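Local coordinates for putative dehydrogenase (PDB 5A9T) that catalyses the stereoselective, NADPH-dependent reduction of imines to amines, at the interface of chains A and B. Residues are numbered along the deposited sequence; one frame, centred on the assembly and turned at random. Chains: chain A/B, Putative dehydrogenase.

Contact 1: the interface of chains A and B. Residues chain A 192, 197, 202, 205, 209; chain B 136, 158, 160, 170, 174.
The phenol oxygen OH of B:Tyr170 meets carbon groups of the other subunit, its nearest contact among them being CG1 of A:Val197 at 3.7 Å, with the backbone end of A:Phe202 beside it. The ring below the hydroxyl shows how one aromatic residue can be packed on both faces and along its rim. One face carries CG1 of A:Val192, displaced toward the rim and 4.0 Å from CD1 of B:Tyr170, while CD2 of B:Leu160, from its own chain, lies over the centre of the opposite face. Along the rim the ring of A:Phe202 passes in the opposite direction, CD1 standing 3.5 Å from CE2 of B:Tyr170, in an edge-to-face pairing with the planes 65° apart. A:Phe202 holds CG anti to the backbone N (chi1 178°), a setting that turns its far end, CZ, toward CD2 of B:Leu174. A:Leu205 has the largest surface hidden by the partner in this patch, 80 Å². Its CD1 branch reaches CD2 of B:Leu160 at 3.6 Å, and lies close to the rim of B:Tyr170 and, more loosely, to B:Leu136 and B:Val158. Helix 199-228 of chain A thus lies against helix 166-193 of chain B and against strands 134-139 and 156-161 of chain B's cofactor-binding domain.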
# COMPACT_ATOMS: atom_id res chain seq x y z
N VAL A 192 -11.49 -7.79 8.99
CA VAL A 192 -11.09 -8.55 10.24
C VAL A 192 -11.83 -8.03 11.45
O VAL A 192 -12.10 -8.76 12.41
CB VAL A 192 -9.57 -8.63 10.45
CG1 VAL A 192 -8.94 -9.29 9.28
CG2 VAL A 192 -8.94 -7.22 10.71
N VAL A 197 -11.36 -8.34 15.48
CA VAL A 197 -9.94 -8.04 15.49
C VAL A 197 -9.72 -6.56 15.44
O VAL A 197 -10.14 -5.89 14.49
CB VAL A 197 -9.22 -8.69 14.27
CG1 VAL A 197 -7.74 -8.30 14.27
CG2 VAL A 197 -9.45 -10.23 14.21
N PHE A 202 -4.33 -5.87 13.92
CA PHE A 202 -4.30 -6.28 12.48
C PHE A 202 -3.00 -5.67 11.87
O PHE A 202 -2.32 -6.29 11.02
CB PHE A 202 -5.50 -5.80 11.75
CG PHE A 202 -5.54 -6.12 10.29
CD1 PHE A 202 -5.37 -7.43 9.83
CD2 PHE A 202 -5.73 -5.14 9.36
CE1 PHE A 202 -5.44 -7.70 8.47
CE2 PHE A 202 -5.78 -5.43 7.99
CZ PHE A 202 -5.61 -6.71 7.57
N LEU A 205 0.39 -7.84 11.33
CA LEU A 205 0.58 -8.60 10.15
C LEU A 205 0.42 -7.73 8.86
O LEU A 205 1.21 -7.86 7.94
CB LEU A 205 -0.36 -9.78 10.10
CG LEU A 205 0.08 -10.92 11.02
CD1 LEU A 205 -1.03 -11.90 11.15
CD2 LEU A 205 1.26 -11.66 10.48
N TRP A 209 4.50 -6.80 8.18
CA TRP A 209 4.86 -7.87 7.29
C TRP A 209 4.31 -7.65 5.89
O TRP A 209 5.08 -7.52 4.94
CB TRP A 209 4.43 -9.25 7.89
CG TRP A 209 4.44 -10.32 6.84
CD1 TRP A 209 5.54 -10.76 6.11
CD2 TRP A 209 3.35 -11.03 6.32
NE1 TRP A 209 5.16 -11.63 5.19
CE2 TRP A 209 3.82 -11.85 5.27
CE3 TRP A 209 2.01 -11.04 6.60
CZ2 TRP A 209 2.97 -12.63 4.53
CZ3 TRP A 209 1.15 -11.96 5.88
CH2 TRP A 209 1.68 -12.71 4.86
N LEU B 136 -0.91 -18.71 7.39
CA LEU B 136 -1.72 -18.26 8.52
C LEU B 136 -2.68 -19.40 8.95
O LEU B 136 -3.26 -20.03 8.07
CB LEU B 136 -2.55 -17.04 8.19
CG LEU B 136 -1.73 -15.86 7.62
CD1 LEU B 136 -2.69 -14.72 7.32
CD2 LEU B 136 -0.64 -15.39 8.55
N VAL B 158 1.88 -19.00 11.53
CA VAL B 158 1.29 -18.01 12.41
C VAL B 158 -0.08 -18.45 12.84
O VAL B 158 -0.94 -18.69 12.05
CB VAL B 158 1.16 -16.63 11.70
CG1 VAL B 158 0.51 -15.66 12.67
CG2 VAL B 158 2.51 -16.11 11.31
N LEU B 160 -3.44 -17.56 14.43
CA LEU B 160 -4.21 -16.29 14.59
C LEU B 160 -5.12 -16.37 15.74
O LEU B 160 -5.46 -15.35 16.32
CB LEU B 160 -5.01 -15.99 13.38
CG LEU B 160 -4.19 -15.79 12.09
CD1 LEU B 160 -5.12 -15.78 10.93
CD2 LEU B 160 -3.33 -14.55 12.16
N TYR B 170 -8.50 -13.37 7.28
CA TYR B 170 -7.29 -12.57 7.11
C TYR B 170 -6.81 -12.57 5.72
O TYR B 170 -6.37 -11.55 5.13
CB TYR B 170 -6.17 -13.07 8.04
CG TYR B 170 -5.97 -12.33 9.36
CD1 TYR B 170 -6.83 -12.47 10.41
CD2 TYR B 170 -4.89 -11.50 9.45
CE1 TYR B 170 -6.49 -11.73 11.65
CE2 TYR B 170 -4.61 -10.80 10.59
CZ TYR B 170 -5.38 -10.97 11.63
OH TYR B 170 -4.91 -10.08 12.71
N LEU B 174 -6.28 -9.28 3.52
CA LEU B 174 -5.00 -8.85 2.99
C LEU B 174 -5.06 -8.76 1.45
O LEU B 174 -4.44 -7.86 0.88
CB LEU B 174 -3.89 -9.78 3.50
CG LEU B 174 -3.61 -9.74 5.02
CD1 LEU B 174 -2.79 -10.92 5.48
CD2 LEU B 174 -2.97 -8.37 5.43

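Contact 2: the interface of chains A and B. Residues chain A 179, 182-183, 186; chain B 265, 268, 282, 285.
A:Asn183 and B:Tyr282 meet in a helix-to-helix interface of the dimer of this imine reductase, a HIBADH-related protein, where helix 166-193 of one subunit is held against helix 260-274 and the short helical turn 282-288 of the other. The patch illustrates how a hydroxyl can be fixed by an amide and a water together. B:Tyr282 has CG anti to the backbone N (chi1 -178°), which extends the phenol toward A:Asn183. ND2 of A:Asn183 donates to OH of B:Tyr282 at 2.6 Å. It comes in at the ring's edge, in its plane, with amide and ring planes turned by only 9° and the phenol oxygen tilted from the amide plane. Water 1 bridges OH of B:Tyr282 (2.8 Å) to OD1 of A:Asn183 and backbone O of B:Asn265. OD1 of A:Asn183 and OD1 of B:Asn265 stand 3.0 Å apart as two acceptors, which makes the modelled flip of the B:Asn265 amide doubtful; turned over, its ND2 could donate to OD1 of A:Asn183. CE2 of B:Tyr282 lies at the edge of the A:Tyr179 ring, in its plane, and CG of A:Met182 touches CE1 of B:Tyr282. A phenylalanine in place of B:Tyr282 would probably leave the A:Asn183 amide without its mate and the water less firmly held. B:Tyr282 also lines the pocket for (1r)-1-methyl-1,2,3,4-tetrahydroisoquinoline.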
# COMPACT_ATOMS: atom_id res chain seq x y z
N TYR A 179 -3.90 7.32 -1.13
CA TYR A 179 -5.36 7.24 -0.90
C TYR A 179 -5.86 5.83 -1.17
O TYR A 179 -6.61 5.22 -0.38
CB TYR A 179 -6.16 8.25 -1.73
CG TYR A 179 -6.11 9.66 -1.20
CD1 TYR A 179 -6.78 9.95 -0.00
CD2 TYR A 179 -5.36 10.65 -1.82
CE1 TYR A 179 -6.71 11.21 0.54
CE2 TYR A 179 -5.25 11.89 -1.29
CZ TYR A 179 -5.92 12.15 -0.09
OH TYR A 179 -5.77 13.45 0.44
N MET A 182 -4.50 3.33 1.59
CA MET A 182 -5.15 3.54 2.84
C MET A 182 -6.56 2.97 2.79
O MET A 182 -6.97 2.35 3.73
CB MET A 182 -5.24 5.02 3.23
CG MET A 182 -5.80 5.30 4.56
SD MET A 182 -4.69 4.60 5.84
CE MET A 182 -3.34 5.19 5.30
N ASN A 183 -7.26 3.19 1.68
CA ASN A 183 -8.61 2.62 1.55
C ASN A 183 -8.54 1.09 1.64
O ASN A 183 -9.44 0.46 2.19
CB ASN A 183 -9.28 3.14 0.28
CG ASN A 183 -9.62 4.61 0.35
OD1 ASN A 183 -9.80 5.20 -0.76
ND2 ASN A 183 -9.59 5.17 1.44
N LEU A 186 -8.10 0.08 5.16
CA LEU A 186 -9.31 0.27 5.96
C LEU A 186 -10.38 -0.73 5.60
O LEU A 186 -11.09 -1.22 6.49
CB LEU A 186 -9.85 1.72 5.74
CG LEU A 186 -8.95 2.76 6.35
CD1 LEU A 186 -9.42 4.15 5.92
CD2 LEU A 186 -8.78 2.73 7.85
N ASN B 265 -11.95 7.27 -5.50
CA ASN B 265 -11.53 7.61 -4.12
C ASN B 265 -12.23 8.85 -3.66
O ASN B 265 -12.65 8.82 -2.46
CB ASN B 265 -10.02 7.78 -4.11
CG ASN B 265 -9.28 6.47 -4.18
OD1 ASN B 265 -9.79 5.39 -3.78
ND2 ASN B 265 -8.04 6.50 -4.64
N LEU B 268 -15.80 7.79 -2.49
CA LEU B 268 -15.88 7.20 -1.18
C LEU B 268 -15.99 8.31 -0.15
O LEU B 268 -16.80 8.12 0.81
CB LEU B 268 -14.75 6.28 -0.68
CG LEU B 268 -14.53 5.00 -1.53
CD1 LEU B 268 -13.13 4.37 -1.38
CD2 LEU B 268 -15.63 3.97 -1.19
N TYR B 282 -9.95 11.46 8.27
CA TYR B 282 -10.06 10.66 7.05
C TYR B 282 -10.53 9.27 7.38
O TYR B 282 -11.33 8.66 6.72
CB TYR B 282 -8.68 10.61 6.39
CG TYR B 282 -8.76 9.82 5.09
CD1 TYR B 282 -8.63 8.44 5.04
CD2 TYR B 282 -8.93 10.49 3.88
CE1 TYR B 282 -8.79 7.73 3.88
CE2 TYR B 282 -9.04 9.80 2.72
CZ TYR B 282 -9.04 8.41 2.70
OH TYR B 282 -9.16 7.76 1.49
N VAL B 285 -13.95 7.15 7.46
CA VAL B 285 -14.57 6.50 6.25
C VAL B 285 -14.80 5.04 6.48
O VAL B 285 -15.76 4.46 5.99
CB VAL B 285 -13.75 6.82 5.02
CG1 VAL B 285 -12.46 6.02 4.99
CG2 VAL B 285 -14.55 6.54 3.77
O HOH W 1 -10.44 8.11 -0.92

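Contact 3: the interface of chains A and B. Residues chain A 122, 134, 174; chain B 209-210.
B:Trp209, which meets the side chain of A:Val134, a residue of extended backbone, departs from regular helical geometry (phi -113°, psi -66°) inside helix 199-228, and B:Phe210 returns to it. The two successive aromatics illustrate how neighbours on one helix can serve different parts of a partner subunit. The six-membered part of the B:Trp209 indole projects toward A:Val134, which comes from the opposite direction: its CG1 sits over one face, near the rim, and its CB is 3.7 Å from CZ2. CB of B:Phe210 backs the other face, so the indole is clamped between its sequence neighbour and the second subunit. A:Met122 approaches the indole edge, in plane, its CB 3.8 Å from CH2 of B:Trp209; the chain then bends at both chi2 and chi3, carrying CE to CE1 of B:Phe210 at 4.0 Å. B:Phe210, with CG anti to the backbone N (chi1 -169°), offers a face to A:Leu174, whose CB lies over the ring centre, 3.8 Å from the B:Phe210 centroid, in a CH-pi contact. CH2 of B:Trp209 lies at the edge of the B:Phe210 ring, in its plane, and probably limits that ring's rotation. Helix 199-228 of chain B is wedged between helix 166-193 and the cofactor-binding domain of chain A, where A:Val134 opens strand 134-139.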
# COMPACT_ATOMS: atom_id res chain seq x y z
N MET A 122 7.06 16.51 1.76
CA MET A 122 6.37 15.20 1.90
C MET A 122 5.95 14.90 3.29
O MET A 122 5.58 13.76 3.51
CB MET A 122 7.23 14.14 1.31
CG MET A 122 7.59 14.35 -0.15
SD MET A 122 6.21 14.62 -1.26
CE MET A 122 5.33 13.04 -1.14
N VAL A 134 11.29 14.51 4.31
CA VAL A 134 11.80 14.34 2.92
C VAL A 134 11.19 15.44 2.11
O VAL A 134 9.99 15.67 2.17
CB VAL A 134 11.43 12.97 2.30
CG1 VAL A 134 11.82 12.86 0.85
CG2 VAL A 134 12.13 11.91 3.13
N LEU A 174 2.40 10.06 -5.56
CA LEU A 174 2.51 9.36 -4.30
C LEU A 174 1.22 9.53 -3.48
O LEU A 174 0.81 8.59 -2.79
CB LEU A 174 3.77 9.80 -3.56
CG LEU A 174 5.12 9.43 -4.22
CD1 LEU A 174 6.27 10.22 -3.64
CD2 LEU A 174 5.36 7.88 -4.16
N TRP B 209 10.94 3.69 -0.04
CA TRP B 209 10.75 4.72 0.93
C TRP B 209 9.28 4.91 1.27
O TRP B 209 8.88 4.70 2.41
CB TRP B 209 11.42 6.05 0.46
CG TRP B 209 10.92 7.22 1.25
CD1 TRP B 209 11.04 7.42 2.62
CD2 TRP B 209 10.16 8.31 0.80
NE1 TRP B 209 10.37 8.50 3.00
CE2 TRP B 209 9.81 9.10 1.91
CE3 TRP B 209 9.70 8.68 -0.43
CZ2 TRP B 209 9.02 10.22 1.79
CZ3 TRP B 209 8.95 9.92 -0.56
CH2 TRP B 209 8.64 10.63 0.58
N PHE B 210 8.45 5.36 0.33
CA PHE B 210 7.13 5.91 0.68
C PHE B 210 6.21 4.88 1.28
O PHE B 210 5.52 5.14 2.29
CB PHE B 210 6.53 6.59 -0.55
CG PHE B 210 5.30 7.42 -0.31
CD1 PHE B 210 5.40 8.73 0.13
CD2 PHE B 210 4.02 6.90 -0.58
CE1 PHE B 210 4.30 9.48 0.36
CE2 PHE B 210 2.93 7.67 -0.35
CZ PHE B 210 3.08 8.95 0.14

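Helix 166-193 takes part in all three contacts, while helix 199-228 and strand 134-139 recur in contacts 1 and 3. Between the C-alpha centres, contact 2 is about 20 Å from contact 1 and about 18 Å from contact 3, and contacts 1 and 3 are about 26 Å apart. A:Trp209 meets B:Leu174 in contact 1, and A:Leu174 meets B:Trp209 in contact 3, so the two are related by the two-fold and share a residue pair. Together they join each C-terminal helical region to the partner's cofactor-binding domain, and contact 2 reaches residues of the amine pocket, which suggests that assembly and active-site shape are coupled.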